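PDB 6WK3: nitric oxide dioxygenase from Rhodothermus marinus DSM 4252, which binds heme and probably acts as a globin-type nitric oxide dioxygenase; this engineered form serves as a carbene transferase for cyclopropane synthesis. Local coordinates for residues S25-A30 against I54-A58. The protein carries 1 engineered substitution. Sequence-based numbering, arbitrary orientation.
Sequences SVAISA and IHKLA. With HEM (protoporphyrin IX containing Fe), chain E.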
ATOM      1  N   SER A  25     -22.744   3.353   6.048  1.00 53.38           N
ATOM      2  CA  SER A  25     -21.513   2.574   5.950  1.00 52.72           C
ATOM      3  C   SER A  25     -20.352   3.257   6.667  1.00 53.72           C
ATOM      4  O   SER A  25     -19.450   2.576   7.169  1.00 51.58           O
ATOM      5  CB  SER A  25     -21.160   2.303   4.486  1.00 49.56           C
ATOM      6  OG  SER A  25     -20.906   3.509   3.787  1.00 55.57           O
ATOM      7  N   VAL A  26     -20.357   4.591   6.741  1.00 54.44           N
ATOM      8  CA  VAL A  26     -19.324   5.289   7.503  1.00 52.63           C
ATOM      9  C   VAL A  26     -19.509   5.055   8.999  1.00 54.06           C
ATOM     10  O   VAL A  26     -18.538   4.831   9.733  1.00 52.43           O
ATOM     11  CB  VAL A  26     -19.320   6.788   7.158  1.00 49.93           C
ATOM     12  CG1 VAL A  26     -18.421   7.545   8.121  1.00 50.26           C
ATOM     13  CG2 VAL A  26     -18.858   6.996   5.722  1.00 54.13           C
ATOM     14  N   ALA A  27     -20.754   5.099   9.476  1.00 53.10           N
ATOM     15  CA  ALA A  27     -21.011   4.786  10.877  1.00 51.43           C
ATOM     16  C   ALA A  27     -20.615   3.351  11.202  1.00 52.04           C
ATOM     17  O   ALA A  27     -20.055   3.083  12.271  1.00 53.01           O
ATOM     18  CB  ALA A  27     -22.482   5.024  11.212  1.00 53.37           C
ATOM     19  N   ILE A  28     -20.887   2.414  10.291  1.00 50.83           N
ATOM     20  CA  ILE A  28     -20.528   1.021  10.539  1.00 47.14           C
ATOM     21  C   ILE A  28     -19.015   0.857  10.545  1.00 48.21           C
ATOM     22  O   ILE A  28     -18.448   0.200  11.427  1.00 49.31           O
ATOM     23  CB  ILE A  28     -21.195   0.102   9.497  1.00 50.39           C
ATOM     24  CG1 ILE A  28     -22.709   0.030   9.732  1.00 49.42           C
ATOM     25  CG2 ILE A  28     -20.564  -1.282   9.530  1.00 50.06           C
ATOM     26  CD1 ILE A  28     -23.503  -0.550   8.545  1.00 49.92           C
ATOM     27  N   SER A  29     -18.334   1.472   9.579  1.00 49.48           N
ATOM     28  CA  SER A  29     -16.886   1.329   9.487  1.00 51.92           C
ATOM     29  C   SER A  29     -16.187   1.993  10.675  1.00 52.49           C
ATOM     30  O   SER A  29     -15.287   1.402  11.284  1.00 51.82           O
ATOM     31  CB  SER A  29     -16.401   1.899   8.148  1.00 48.92           C
ATOM     32  OG  SER A  29     -15.043   2.300   8.196  1.00 49.34           O
ATOM     33  N   ALA A  30     -16.611   3.208  11.042  1.00 50.14           N
ATOM     34  CA  ALA A  30     -15.988   3.899  12.173  1.00 52.92           C
ATOM     35  C   ALA A  30     -16.236   3.159  13.483  1.00 52.30           C
ATOM     36  O   ALA A  30     -15.318   2.991  14.298  1.00 52.70           O
ATOM     37  CB  ALA A  30     -16.504   5.336  12.271  1.00 47.99           C
ATOM     38  N   ILE A  54     -10.895   4.329   7.501  1.00 51.27           N
ATOM     39  CA  ILE A  54     -12.302   4.178   7.853  1.00 48.97           C
ATOM     40  C   ILE A  54     -13.194   4.521   6.665  1.00 51.44           C
ATOM     41  O   ILE A  54     -14.187   3.831   6.393  1.00 50.36           O
ATOM     42  CB  ILE A  54     -12.633   5.037   9.084  1.00 49.55           C
ATOM     43  CG1 ILE A  54     -12.314   4.266  10.367  1.00 50.53           C
ATOM     44  CG2 ILE A  54     -14.093   5.481   9.060  1.00 47.80           C
ATOM     45  CD1 ILE A  54     -12.191   5.145  11.591  1.00 51.86           C
ATOM     46  N   HIS A  55     -12.858   5.582   5.931  1.00 48.38           N
ATOM     47  CA  HIS A  55     -13.700   5.957   4.804  1.00 48.79           C
ATOM     48  C   HIS A  55     -13.475   5.041   3.608  1.00 47.92           C
ATOM     49  O   HIS A  55     -14.387   4.850   2.800  1.00 50.91           O
ATOM     50  CB  HIS A  55     -13.457   7.416   4.428  1.00 48.11           C
ATOM     51  CG  HIS A  55     -14.216   8.386   5.280  1.00 56.58           C
ATOM     52  ND1 HIS A  55     -15.332   9.057   4.828  1.00 64.88           N
ATOM     53  CD2 HIS A  55     -14.031   8.783   6.561  1.00 59.50           C
ATOM     54  CE1 HIS A  55     -15.797   9.832   5.792  1.00 66.56           C
ATOM     55  NE2 HIS A  55     -15.028   9.682   6.855  1.00 66.67           N
ATOM     56  N   LYS A  56     -12.279   4.458   3.498  1.00 50.88           N
ATOM     57  CA  LYS A  56     -12.012   3.481   2.450  1.00 50.46           C
ATOM     58  C   LYS A  56     -12.808   2.202   2.674  1.00 49.50           C
ATOM     59  O   LYS A  56     -13.400   1.659   1.733  1.00 54.29           O
ATOM     60  CB  LYS A  56     -10.517   3.176   2.391  1.00 49.92           C
ATOM     61  CG  LYS A  56      -9.721   4.153   1.552  1.00 52.27           C
ATOM     62  CD  LYS A  56      -8.226   3.938   1.733  1.00 56.92           C
ATOM     63  CE  LYS A  56      -7.461   4.157   0.429  1.00 60.24           C
ATOM     64  NZ  LYS A  56      -7.615   5.537  -0.102  1.00 61.30           N
ATOM     65  N   LEU A  57     -12.832   1.705   3.914  1.00 49.58           N
ATOM     66  CA  LEU A  57     -13.603   0.503   4.209  1.00 49.42           C
ATOM     67  C   LEU A  57     -15.093   0.746   4.009  1.00 51.03           C
ATOM     68  O   LEU A  57     -15.805  -0.127   3.500  1.00 53.75           O
ATOM     69  CB  LEU A  57     -13.324   0.022   5.632  1.00 51.83           C
ATOM     70  CG  LEU A  57     -14.122  -1.242   5.992  1.00 54.37           C
ATOM     71  CD1 LEU A  57     -13.320  -2.496   5.721  1.00 56.50           C
ATOM     72  CD2 LEU A  57     -14.587  -1.220   7.436  1.00 56.92           C
ATOM     73  N   ALA A  58     -15.579   1.930   4.392  1.00 48.92           N
ATOM     74  CA  ALA A  58     -16.984   2.263   4.175  1.00 49.38           C
ATOM     75  C   ALA A  58     -17.350   2.187   2.696  1.00 51.60           C
ATOM     76  O   ALA A  58     -18.414   1.665   2.342  1.00 49.43           O
ATOM     77  CB  ALA A  58     -17.287   3.651   4.735  1.00 47.47           C
TER
HETATM   78  CHA HEM E 201      -6.803  -1.281   4.611  1.00 50.86           C
HETATM   79  CHB HEM E 201     -10.960  -3.606   3.621  1.00 49.13           C
HETATM   80  CHC HEM E 201      -9.640  -6.941   6.871  1.00 49.82           C
HETATM   81  CHD HEM E 201      -6.482  -3.766   8.761  1.00 52.46           C
HETATM   82  C1A HEM E 201      -7.996  -1.641   4.015  1.00 52.32           C
HETATM   83  C2A HEM E 201      -8.618  -1.000   2.877  1.00 49.88           C
HETATM   84  C3A HEM E 201      -9.762  -1.633   2.608  1.00 52.03           C
HETATM   85  C4A HEM E 201      -9.915  -2.710   3.559  1.00 51.88           C
HETATM   86  CMA HEM E 201     -10.751  -1.282   1.479  1.00 46.11           C
HETATM   87  CAA HEM E 201      -8.056   0.209   2.107  1.00 49.39           C
HETATM   88  CBA HEM E 201      -7.175  -0.315   0.978  1.00 50.84           C
HETATM   89  CGA HEM E 201      -6.764   0.827   0.088  1.00 55.62           C
HETATM   90  O1A HEM E 201      -5.653   1.374   0.286  1.00 56.03           O
HETATM   91  O2A HEM E 201      -7.548   1.194  -0.824  1.00 61.04           O
HETATM   92  C1B HEM E 201     -10.954  -4.759   4.376  1.00 51.01           C
HETATM   93  C2B HEM E 201     -11.904  -5.851   4.307  1.00 53.59           C
HETATM   94  C3B HEM E 201     -11.542  -6.771   5.220  1.00 56.57           C
HETATM   95  C4B HEM E 201     -10.343  -6.292   5.881  1.00 50.56           C
HETATM   96  CMB HEM E 201     -13.112  -5.871   3.346  1.00 50.59           C
HETATM   97  CAB HEM E 201     -12.190  -8.137   5.551  1.00 50.55           C
HETATM   98  CBB HEM E 201     -12.990  -8.797   4.712  1.00 53.54           C
HETATM   99  C1C HEM E 201      -8.691  -6.373   7.698  1.00 54.32           C
HETATM  100  C2C HEM E 201      -8.086  -6.995   8.851  1.00 52.83           C
HETATM  101  C3C HEM E 201      -7.226  -6.129   9.395  1.00 54.22           C
HETATM  102  C4C HEM E 201      -7.226  -4.918   8.589  1.00 50.74           C
HETATM  103  CMC HEM E 201      -8.401  -8.412   9.375  1.00 52.96           C
HETATM  104  CAC HEM E 201      -6.386  -6.441  10.653  1.00 54.18           C
HETATM  105  CBC HEM E 201      -5.983  -5.465  11.464  1.00 55.54           C
HETATM  106  C1D HEM E 201      -6.179  -2.865   7.757  1.00 49.92           C
HETATM  107  C2D HEM E 201      -5.066  -1.937   7.683  1.00 55.15           C
HETATM  108  C3D HEM E 201      -5.171  -1.251   6.530  1.00 51.11           C
HETATM  109  C4D HEM E 201      -6.342  -1.723   5.833  1.00 48.43           C
HETATM  110  CMD HEM E 201      -3.971  -1.779   8.762  1.00 48.31           C
HETATM  111  CAD HEM E 201      -4.250  -0.142   5.975  1.00 47.09           C
HETATM  112  CBD HEM E 201      -2.947  -0.748   5.467  1.00 52.36           C
HETATM  113  CGD HEM E 201      -2.249   0.201   4.524  1.00 56.94           C
HETATM  114  O1D HEM E 201      -2.932   1.051   3.890  1.00 56.25           O
HETATM  115  O2D HEM E 201      -1.000   0.088   4.395  1.00 56.80           O
HETATM  116  NA  HEM E 201      -8.818  -2.680   4.402  1.00 51.51           N
HETATM  117  NB  HEM E 201     -10.019  -5.067   5.342  1.00 53.95           N
HETATM  118  NC  HEM E 201      -8.141  -5.111   7.573  1.00 53.81           N
HETATM  119  ND  HEM E 201      -6.925  -2.697   6.612  1.00 52.44           N
HETATM  120 FE   HEM E 201      -8.541  -3.828   6.055  1.00 62.87          FE
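In this globin fold, the B/E helix crossing is where Ser-29 and Ala-58 meet, helix 18-39 against helix 50-66. The local axes approach to 8.3 Å at 124°, a close separation explained by small residues: the CA atoms of Ser-25 and Ala-58 lie 4.9 Å apart, and Ala-58 CB presses on the backbone of the other helix, 3.4 Å from Ser-25 O. Val-26 CG2 flanks Ala-58 CB at 3.8 Å.

The main polar link runs from Ser-29 OG to Ile-54 O, a short hydrogen bond of 2.5 Å. Placing OG anti to its own backbone N (chi1 156°) carries the hydroxyl across to helix 50-66, where it meets the oxygen at a C=O···OG angle of 117°, slightly tilted from the carbonyl plane. Ile-54 O also accepts the helical bond from Ala-58 N, so two donors grip it and the serine is added without breaking the turn. One turn away on each helix, back to Ser-25 and on to Ala-58, Ser-25 OG comes within 3.4 Å of Ala-58 O, a weak interaction at best, since Leu-21 O competes for the same proton.

Apolar groups flank the serine bond. Ile-54 CG2 lies near Ser-29 OG and packs against Ala-30 CB (4.0 Å), while Leu-57 forks between two partners: CD2 rests by Ser-29 CB, and CD1 reaches HEM CHB at 3.3 Å. On the exposed flank, the His-55 ring lies obliquely to Val-26 CG2; with Glu-51, this histidine forms the copper site. Lys-56 extends from helix 50-66 toward a heme propionate, with Arg-87 of the second subunit packed against it. The close B/E crossing, with its distal-side helix touching the porphyrin, is characteristic of the globin heme pocket.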